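Local coordinates for hypothetical protein (Pseudomonas syringae pv. tomato, PDB 2OT9) that is of unknown function but belongs to the YaeQ family, whose fold is related to the PD-(D/E)XK nuclease superfamily, at residues Pro4-Phe10 / Gln27-Pro33; Thr15-Arg19 / Thr176-Gly180; Thr41-Leu45 / Ala56-Gly60. All coordinates share one frame; numbering follows the deposited sequence.

Interaction 1. Residues Pro4-Phe10 / Gln27-Pro33; sequences PSTTYKF and QTIARHP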
loop_
_atom_site.group_PDB
_atom_site.type_symbol
_atom_site.label_atom_id
_atom_site.label_comp_id
_atom_site.label_asym_id
_atom_site.label_seq_id
_atom_site.Cartn_x
_atom_site.Cartn_y
_atom_site.Cartn_z
ATOM N N PRO A 4 -17.857 -5.422 -13.131
ATOM C CA PRO A 4 -17.358 -4.067 -13.453
ATOM C C PRO A 4 -15.964 -3.715 -12.891
ATOM O O PRO A 4 -15.815 -3.520 -11.681
ATOM C CB PRO A 4 -18.439 -3.145 -12.871
ATOM C CG PRO A 4 -19.079 -3.944 -11.773
ATOM C CD PRO A 4 -18.999 -5.383 -12.192
ATOM N N SER A 5 -14.969 -3.639 -13.780
ATOM C CA SER A 5 -13.614 -3.173 -13.454
ATOM C C SER A 5 -13.501 -1.655 -13.623
ATOM O O SER A 5 -13.239 -1.167 -14.726
ATOM C CB SER A 5 -12.577 -3.868 -14.349
ATOM O OG SER A 5 -11.285 -3.286 -14.199
ATOM N N THR A 6 -13.689 -0.917 -12.528
ATOM C CA THR A 6 -13.780 0.544 -12.591
ATOM C C THR A 6 -12.392 1.185 -12.733
ATOM O O THR A 6 -11.461 0.825 -12.016
ATOM C CB THR A 6 -14.505 1.151 -11.354
ATOM O OG1 THR A 6 -15.405 0.198 -10.775
ATOM C CG2 THR A 6 -15.288 2.367 -11.753
ATOM N N THR A 7 -12.264 2.110 -13.685
ATOM C CA THR A 7 -11.027 2.877 -13.862
ATOM C C THR A 7 -11.073 4.156 -13.026
ATOM O O THR A 7 -12.051 4.910 -13.081
ATOM C CB THR A 7 -10.781 3.219 -15.338
ATOM O OG1 THR A 7 -10.731 2.005 -16.094
ATOM C CG2 THR A 7 -9.469 3.966 -15.517
ATOM N N TYR A 8 -10.024 4.368 -12.230
ATOM C CA TYR A 8 -9.881 5.575 -11.435
ATOM C C TYR A 8 -8.625 6.330 -11.861
ATOM O O TYR A 8 -7.643 5.724 -12.279
ATOM C CB TYR A 8 -9.756 5.228 -9.952
ATOM C CG TYR A 8 -11.025 4.739 -9.302
ATOM C CD1 TYR A 8 -11.740 5.555 -8.430
ATOM C CD2 TYR A 8 -11.510 3.465 -9.553
ATOM C CE1 TYR A 8 -12.914 5.107 -7.817
ATOM C CE2 TYR A 8 -12.681 3.017 -8.954
ATOM C CZ TYR A 8 -13.366 3.840 -8.077
ATOM O OH TYR A 8 -14.514 3.387 -7.472
ATOM N N LYS A 9 -8.672 7.645 -11.733
ATOM C CA LYS A 9 -7.512 8.498 -11.947
ATOM C C LYS A 9 -7.072 9.057 -10.598
ATOM O O LYS A 9 -7.884 9.643 -9.873
ATOM C CB LYS A 9 -7.876 9.638 -12.889
ATOM C CG LYS A 9 -8.397 9.177 -14.268
ATOM C CD LYS A 9 -7.269 9.093 -15.288
ATOM C CE LYS A 9 -7.690 8.333 -16.537
ATOM N NZ LYS A 9 -6.679 8.539 -17.624
ATOM N N PHE A 10 -5.792 8.870 -10.274
ATOM C CA PHE A 10 -5.212 9.300 -9.015
ATOM C C PHE A 10 -4.288 10.480 -9.309
ATOM O O PHE A 10 -3.368 10.362 -10.133
ATOM C CB PHE A 10 -4.432 8.135 -8.417
ATOM C CG PHE A 10 -3.812 8.396 -7.063
ATOM C CD1 PHE A 10 -4.487 9.095 -6.067
ATOM C CD2 PHE A 10 -2.585 7.824 -6.750
ATOM C CE1 PHE A 10 -3.911 9.257 -4.802
ATOM C CE2 PHE A 10 -2.016 7.984 -5.491
ATOM C CZ PHE A 10 -2.682 8.697 -4.516
ATOM N N GLN A 27 -1.633 8.749 -11.753
ATOM C CA GLN A 27 -1.660 7.320 -12.036
ATOM C C GLN A 27 -3.060 6.912 -12.424
ATOM O O GLN A 27 -4.032 7.413 -11.857
ATOM C CB GLN A 27 -1.258 6.515 -10.796
ATOM C CG GLN A 27 0.233 6.457 -10.532
ATOM C CD GLN A 27 0.974 5.625 -11.557
ATOM O OE1 GLN A 27 2.087 5.970 -11.958
ATOM N NE2 GLN A 27 0.356 4.534 -12.002
ATOM N N THR A 28 -3.160 6.007 -13.395
ATOM C CA THR A 28 -4.418 5.354 -13.706
ATOM C C THR A 28 -4.449 4.021 -12.955
ATOM O O THR A 28 -3.452 3.292 -12.920
ATOM C CB THR A 28 -4.580 5.171 -15.234
ATOM O OG1 THR A 28 -4.749 6.460 -15.843
ATOM C CG2 THR A 28 -5.797 4.308 -15.559
ATOM N N ILE A 29 -5.571 3.727 -12.313
ATOM C CA ILE A 29 -5.707 2.493 -11.539
ATOM C C ILE A 29 -6.969 1.735 -11.936
ATOM O O ILE A 29 -8.050 2.313 -12.042
ATOM C CB ILE A 29 -5.744 2.759 -10.023
ATOM C CG1 ILE A 29 -4.555 3.615 -9.600
ATOM C CG2 ILE A 29 -5.723 1.438 -9.244
ATOM C CD1 ILE A 29 -4.986 4.815 -8.861
ATOM N N ALA A 30 -6.800 0.443 -12.186
ATOM C CA ALA A 30 -7.909 -0.450 -12.452
ATOM C C ALA A 30 -8.363 -1.060 -11.127
ATOM O O ALA A 30 -7.560 -1.627 -10.377
ATOM C CB ALA A 30 -7.490 -1.527 -13.421
ATOM N N ARG A 31 -9.649 -0.911 -10.838
ATOM C CA ARG A 31 -10.231 -1.457 -9.636
ATOM C C ARG A 31 -11.028 -2.717 -9.978
ATOM O O ARG A 31 -12.045 -2.651 -10.640
ATOM C CB ARG A 31 -11.130 -0.421 -8.999
ATOM C CG ARG A 31 -11.605 -0.807 -7.647
ATOM C CD ARG A 31 -12.697 0.148 -7.245
ATOM N NE ARG A 31 -13.505 -0.440 -6.210
ATOM C CZ ARG A 31 -14.613 0.088 -5.723
ATOM N NH1 ARG A 31 -15.058 1.249 -6.173
ATOM N NH2 ARG A 31 -15.272 -0.562 -4.775
ATOM N N HIS A 32 -10.549 -3.866 -9.539
ATOM C CA HIS A 32 -11.253 -5.108 -9.806
ATOM C C HIS A 32 -12.572 -5.084 -8.988
ATOM O O HIS A 32 -12.605 -4.456 -7.941
ATOM C CB HIS A 32 -10.348 -6.284 -9.398
ATOM C CG HIS A 32 -10.968 -7.631 -9.611
ATOM N ND1 HIS A 32 -10.959 -8.273 -10.830
ATOM C CD2 HIS A 32 -11.637 -8.444 -8.762
ATOM C CE1 HIS A 32 -11.594 -9.427 -10.723
ATOM N NE2 HIS A 32 -12.012 -9.556 -9.474
ATOM N N PRO A 33 -13.654 -5.732 -9.473
ATOM C CA PRO A 33 -14.923 -5.764 -8.712
ATOM C C PRO A 33 -14.782 -6.281 -7.281
ATOM O O PRO A 33 -15.525 -5.850 -6.409
ATOM C CB PRO A 33 -15.803 -6.711 -9.526
ATOM C CG PRO A 33 -15.259 -6.647 -10.886
ATOM C CD PRO A 33 -13.785 -6.440 -10.762
#

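Interaction 2. Residues Thr15-Arg19 / Thr176-Gly180; sequences TDLDR and TGERG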
loop_
_atom_site.group_PDB
_atom_site.type_symbol
_atom_site.label_atom_id
_atom_site.label_comp_id
_atom_site.label_asym_id
_atom_site.label_seq_id
_atom_site.Cartn_x
_atom_site.Cartn_y
_atom_site.Cartn_z
ATOM N N THR A 15 4.481 15.626 -0.580
ATOM C CA THR A 15 5.502 16.398 0.144
ATOM C C THR A 15 6.007 15.504 1.280
ATOM O O THR A 15 5.440 15.488 2.390
ATOM C CB THR A 15 4.924 17.716 0.741
ATOM O OG1 THR A 15 4.430 18.549 -0.314
ATOM C CG2 THR A 15 5.987 18.476 1.479
ATOM N N ASP A 16 7.045 14.736 0.984
ATOM C CA ASP A 16 7.566 13.769 1.936
ATOM C C ASP A 16 8.808 14.375 2.566
ATOM O O ASP A 16 9.892 14.380 1.978
ATOM C CB ASP A 16 7.837 12.434 1.230
ATOM C CG ASP A 16 8.482 11.390 2.131
ATOM O OD1 ASP A 16 8.957 11.703 3.247
ATOM O OD2 ASP A 16 8.516 10.221 1.695
ATOM N N LEU A 17 8.628 14.918 3.764
ATOM C CA LEU A 17 9.698 15.628 4.448
ATOM C C LEU A 17 10.732 14.687 5.048
ATOM O O LEU A 17 11.841 15.096 5.323
ATOM C CB LEU A 17 9.119 16.536 5.530
ATOM C CG LEU A 17 8.126 17.576 5.020
ATOM C CD1 LEU A 17 7.586 18.347 6.180
ATOM C CD2 LEU A 17 8.759 18.520 3.988
ATOM N N ASP A 18 10.356 13.432 5.252
ATOM C CA ASP A 18 11.279 12.427 5.789
ATOM C C ASP A 18 12.315 11.990 4.754
ATOM O O ASP A 18 13.472 11.747 5.099
ATOM C CB ASP A 18 10.500 11.213 6.295
ATOM C CG ASP A 18 9.700 11.513 7.555
ATOM O OD1 ASP A 18 9.937 12.575 8.183
ATOM O OD2 ASP A 18 8.831 10.684 7.915
ATOM N N ARG A 19 11.908 11.921 3.487
ATOM C CA ARG A 19 12.803 11.475 2.415
ATOM C C ARG A 19 13.259 12.591 1.485
ATOM O O ARG A 19 14.143 12.379 0.662
ATOM C CB ARG A 19 12.149 10.360 1.602
ATOM C CG ARG A 19 12.068 9.058 2.366
ATOM C CD ARG A 19 11.282 8.039 1.602
ATOM N NE ARG A 19 11.514 6.718 2.164
ATOM C CZ ARG A 19 11.253 5.582 1.534
ATOM N NH1 ARG A 19 10.742 5.604 0.304
ATOM N NH2 ARG A 19 11.527 4.423 2.131
ATOM N N THR A 176 6.282 -5.322 12.251
ATOM C CA THR A 176 7.651 -5.806 12.068
ATOM C C THR A 176 8.368 -4.912 11.057
ATOM O O THR A 176 7.735 -4.361 10.151
ATOM C CB THR A 176 7.685 -7.299 11.617
ATOM O OG1 THR A 176 9.018 -7.813 11.761
ATOM C CG2 THR A 176 7.254 -7.440 10.167
ATOM N N GLY A 177 9.674 -4.759 11.220
ATOM C CA GLY A 177 10.479 -4.033 10.242
ATOM C C GLY A 177 10.159 -2.550 10.259
ATOM O O GLY A 177 9.783 -2.005 11.303
ATOM N N GLU A 178 10.311 -1.892 9.106
ATOM C CA GLU A 178 10.289 -0.432 9.054
ATOM C C GLU A 178 10.059 0.053 7.626
ATOM O O GLU A 178 10.091 -0.734 6.664
ATOM C CB GLU A 178 11.623 0.142 9.569
ATOM C CG GLU A 178 12.849 -0.274 8.751
ATOM C CD GLU A 178 14.165 0.325 9.245
ATOM O OE1 GLU A 178 15.193 0.108 8.566
ATOM O OE2 GLU A 178 14.190 1.013 10.294
ATOM N N ARG A 179 9.843 1.352 7.479
ATOM C CA ARG A 179 9.594 1.914 6.149
ATOM C C ARG A 179 10.791 1.721 5.213
ATOM O O ARG A 179 10.609 1.466 4.013
ATOM C CB ARG A 179 9.223 3.388 6.248
ATOM C CG ARG A 179 9.112 4.088 4.922
ATOM C CD ARG A 179 8.852 5.589 5.141
ATOM N NE ARG A 179 8.335 6.195 3.921
ATOM C CZ ARG A 179 8.376 7.503 3.652
ATOM N NH1 ARG A 179 8.927 8.363 4.507
ATOM N NH2 ARG A 179 7.898 7.944 2.505
ATOM N N GLY A 180 11.994 1.816 5.782
ATOM C CA GLY A 180 13.255 1.705 5.037
ATOM C C GLY A 180 13.706 3.043 4.489
ATOM O O GLY A 180 13.082 4.076 4.772
ATOM O OXT GLY A 180 14.692 3.128 3.748
HETATM O O HOH W 1 9.554 8.165 7.273
HETATM O O HOH W 2 11.857 1.709 1.538
HETATM O O HOH W 3 12.712 6.496 4.572
#

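Interaction 3. Residues Thr41-Leu45 / Ala56-Gly60; sequences TVRLL and AFGRG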
loop_
_atom_site.group_PDB
_atom_site.type_symbol
_atom_site.label_atom_id
_atom_site.label_comp_id
_atom_site.label_asym_id
_atom_site.label_seq_id
_atom_site.Cartn_x
_atom_site.Cartn_y
_atom_site.Cartn_z
ATOM N N THR A 41 -7.834 2.144 -1.443
ATOM C CA THR A 41 -7.278 3.242 -0.658
ATOM C C THR A 41 -5.978 2.859 0.045
ATOM O O THR A 41 -5.040 3.652 0.088
ATOM C CB THR A 41 -8.327 3.776 0.330
ATOM O OG1 THR A 41 -9.447 4.261 -0.437
ATOM C CG2 THR A 41 -7.752 4.892 1.201
ATOM N N VAL A 42 -5.911 1.639 0.575
ATOM C CA VAL A 42 -4.658 1.158 1.160
ATOM C C VAL A 42 -3.549 1.088 0.088
ATOM O O VAL A 42 -2.406 1.482 0.354
ATOM C CB VAL A 42 -4.828 -0.195 1.889
ATOM C CG1 VAL A 42 -3.510 -0.608 2.541
ATOM C CG2 VAL A 42 -5.897 -0.064 3.009
ATOM N N ARG A 43 -3.878 0.614 -1.112
ATOM C CA ARG A 43 -2.902 0.637 -2.223
ATOM C C ARG A 43 -2.408 2.058 -2.544
ATOM O O ARG A 43 -1.223 2.257 -2.833
ATOM C CB ARG A 43 -3.492 0.002 -3.485
ATOM C CG ARG A 43 -3.679 -1.500 -3.366
ATOM C CD ARG A 43 -3.518 -2.180 -4.728
ATOM N NE ARG A 43 -4.567 -1.800 -5.671
ATOM C CZ ARG A 43 -4.522 -2.030 -6.982
ATOM N NH1 ARG A 43 -5.545 -1.648 -7.755
ATOM N NH2 ARG A 43 -3.460 -2.637 -7.525
ATOM N N LEU A 44 -3.318 3.035 -2.517
ATOM C CA LEU A 44 -2.935 4.444 -2.761
ATOM C C LEU A 44 -2.021 5.002 -1.665
ATOM O O LEU A 44 -1.066 5.751 -1.950
ATOM C CB LEU A 44 -4.171 5.351 -2.897
ATOM C CG LEU A 44 -5.227 4.984 -3.939
ATOM C CD1 LEU A 44 -6.345 6.047 -3.956
ATOM C CD2 LEU A 44 -4.630 4.804 -5.305
ATOM N N LEU A 45 -2.308 4.656 -0.412
ATOM C CA LEU A 45 -1.431 5.060 0.696
ATOM C C LEU A 45 -0.043 4.445 0.512
ATOM O O LEU A 45 0.956 5.116 0.714
ATOM C CB LEU A 45 -2.009 4.595 2.040
ATOM C CG LEU A 45 -3.203 5.382 2.584
ATOM C CD1 LEU A 45 -3.797 4.652 3.802
ATOM C CD2 LEU A 45 -2.786 6.810 2.930
ATOM N N ALA A 56 5.054 0.706 -9.574
ATOM C CA ALA A 56 3.849 0.541 -10.380
ATOM C C ALA A 56 2.807 -0.266 -9.624
ATOM O O ALA A 56 3.154 -1.106 -8.781
ATOM C CB ALA A 56 4.184 -0.143 -11.700
ATOM N N PHE A 57 1.530 -0.025 -9.927
ATOM C CA PHE A 57 0.466 -0.895 -9.411
ATOM C C PHE A 57 0.483 -2.226 -10.148
ATOM O O PHE A 57 0.640 -2.263 -11.365
ATOM C CB PHE A 57 -0.918 -0.227 -9.510
ATOM C CG PHE A 57 -1.072 0.976 -8.614
ATOM C CD1 PHE A 57 -1.385 0.825 -7.274
ATOM C CD2 PHE A 57 -0.876 2.261 -9.114
ATOM C CE1 PHE A 57 -1.517 1.949 -6.442
ATOM C CE2 PHE A 57 -0.996 3.381 -8.295
ATOM C CZ PHE A 57 -1.328 3.226 -6.958
ATOM N N GLY A 58 0.355 -3.319 -9.401
ATOM C CA GLY A 58 0.229 -4.637 -9.994
ATOM C C GLY A 58 -1.242 -4.935 -10.194
ATOM O O GLY A 58 -2.095 -4.056 -10.007
ATOM N N ARG A 59 -1.544 -6.174 -10.570
ATOM C CA ARG A 59 -2.937 -6.619 -10.696
ATOM C C ARG A 59 -3.541 -7.080 -9.363
ATOM O O ARG A 59 -4.686 -7.545 -9.333
ATOM C CB ARG A 59 -3.086 -7.684 -11.785
ATOM C CG ARG A 59 -2.725 -7.186 -13.195
ATOM C CD ARG A 59 -3.140 -8.182 -14.274
ATOM N NE ARG A 59 -4.534 -8.018 -14.700
ATOM C CZ ARG A 59 -4.924 -7.747 -15.948
ATOM N NH1 ARG A 59 -4.033 -7.614 -16.926
ATOM N NH2 ARG A 59 -6.215 -7.619 -16.225
ATOM N N GLY A 60 -2.769 -6.951 -8.275
ATOM C CA GLY A 60 -3.251 -7.193 -6.898
ATOM C C GLY A 60 -4.067 -8.471 -6.750
ATOM O O GLY A 60 -3.676 -9.523 -7.274
#

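Interaction 1. Residues Pro4-Phe10 / Gln27-Pro33
Thr-6 to Phe-10 and Gln-27 to Arg-31 run antiparallel, their axes 4.8 Å apart at closest and their directions at 153°, as the paired arms of a beta hairpin at the edge of the mixed sheet. Thr-6/Arg-31, Tyr-8/Ile-29 and Phe-10/Gln-27 are the hydrogen-bonded pairs. The ladder is straightest in its middle, where Tyr-8 N meets Ile-29 O at 2.9 Å with 177° at the hydrogen; at the Thr-6 end one bond of the pair, Thr-6 N to Arg-31 O, is weak, while Arg-31 N to Thr-6 O remains short, 2.8 Å.

Thr-7, Lys-9, Thr-28 and Ala-30 occupy the more exposed face. There the methyls Thr-7 CG2 and Thr-28 CG2 touch at 3.7 Å, and Lys-9 lies alongside Thr-28, its NZ making a weak bond to OG1.

On the other face Gln-27, Ile-29 and Arg-31 lean on helix 37-49, while Tyr-8 and Phe-10 rest on Ile-148 of strand 147-155. Ile-29 CD1 presses on Phe-10 CB at 3.4 Å. Beyond the hairpin the Phe-10 ring meets Trp-150 edge-to-face, while Arg-31 NE bonds to Glu-35 O. With CG anti to the backbone N and the chain extended to NE, Arg-31 passes its CD 3.3 Å from Tyr-8 CE2. Ring and guanidinium planes are 49° apart, and Arg-31 NH1 donates to Tyr-8 OH at 2.6 Å, the oxygen lying in the guanidinium plane.

Interaction 2. Residues Thr15-Arg19 / Thr176-Gly180
Arg-179 reaches from the C-terminal tail to Asp-16, at the end of strand 6-16, and lies flat against Arg-19 on the way. The packed part is built around its guanidinium. Arg-179 NH2 forms a salt bridge with Asp-16 OD2; the modelled 2.5 Å is very short and its exact length doubtful. The two side chains approach from opposite directions, and their flat groups are only 18° from coplanar. The Arg-19 guanidinium stacks on one face of Arg-179, with centres 4.0 Å apart and planes at 8°. The paired guanidinium groups lie close to two carboxylates, Asp-16 and the C-terminus of Gly-180, which probably balance their charge. Arg-179 also has partners beyond the tail: Phe-49 provides a cation-pi contact, and Phe-49 O accepts from Arg-179 NH2.

The outer side is looser and relies on water. One water links Asp-18 OD2 to Arg-179 NH1, which are 4.1 Å apart, although Asp-18 is held chiefly by backbone N-H groups of Glu-156 and Gly-157. Arg-19 is extended from CG to NE and carries its NH2 to Gly-180 O at 3.1 Å. This bond is straight at the hydrogen (166°), but the donor sits above the carbonyl plane; the approach to OXT is a long salt bridge. A second water joins Arg-19 NH2 to Arg-179 O, and a third joins Arg-19 NE to Gly-180 O.

Asp-16 also shapes its own turn: OD1 accepts from Arg-19 N at 3.0 Å and more weakly from Asp-18 N, an Asx motif in the loop linking hairpin strands 6-16 and 21-31.

Interaction 3. Residues Thr41-Leu45 / Ala56-Gly60
Arg-43 leaves helix 37-49 with CG anti to its carbonyl carbon and bends at chi2 and again at chi3 (-66°), which carries its guanidinium toward the 56-60 segment; Phe-57, its CG likewise anti to the carbonyl carbon, sends its ring back to the helix. The result is a helix-to-strand contact between helix 37-49 and the edge strand 55-57 with the loop that follows it.

Phe-57 is received by two residues of the helix. Its CE1 points at the backbone, 3.6 Å from Arg-43 O, which lies at the ring edge near its plane. At the far end of the ring, CZ packs against Leu-44 CD2 at 4.0 Å, the two side chains crossing at about a right angle. Phe-57 CD1 lies over one face of the Arg-43 guanidinium, 3.9 Å above it and toward its rim. With the planes 70° apart, the ring and the guanidinium are steeply inclined and not stacked in parallel.

Beyond the ring, Arg-43 NH2 donates to Gly-58 O at 3.2 Å. The oxygen lies in the guanidinium plane, but the donor stands above the carbonyl plane and the bond is bent, 137° at the hydrogen.

The same guanidinium is shared more widely: NE forms a salt bridge with Glu-35, and Ala-68 O and Ala-30 O take weak bonds from NH2 and NH1. A buried cation is therefore met by one carboxylate and several carbonyl oxygens, which implies that its charge is probably compensated chiefly by Glu-35, while Gly-58 O ties it to the loop.

Overall arrangement
Interactions 1 and 3 form one continuous packed unit, their centres about 10 Å apart. Ile-29 makes much of the junction: its CD1 lies 3.6 Å from Leu-44 CD2 and its CG1 lies 3.8 Å from Phe-57 CE2, while Arg-43 NH1 comes within 3.3 Å of Ala-30 O, so the hairpin of interaction 1 packs on the helix and strand of interaction 3. Interaction 2 uses the other end of strand 6-16, its centre about 27 Å from that of interaction 1 and about 17 Å from that of interaction 3, without touching either. The bound meso-tartaric acid, in a pocket that includes Arg-39 and Leu-61, has its nearest atoms about 5 Å from Gly-60 and about 9 Å from the His-32 side chain.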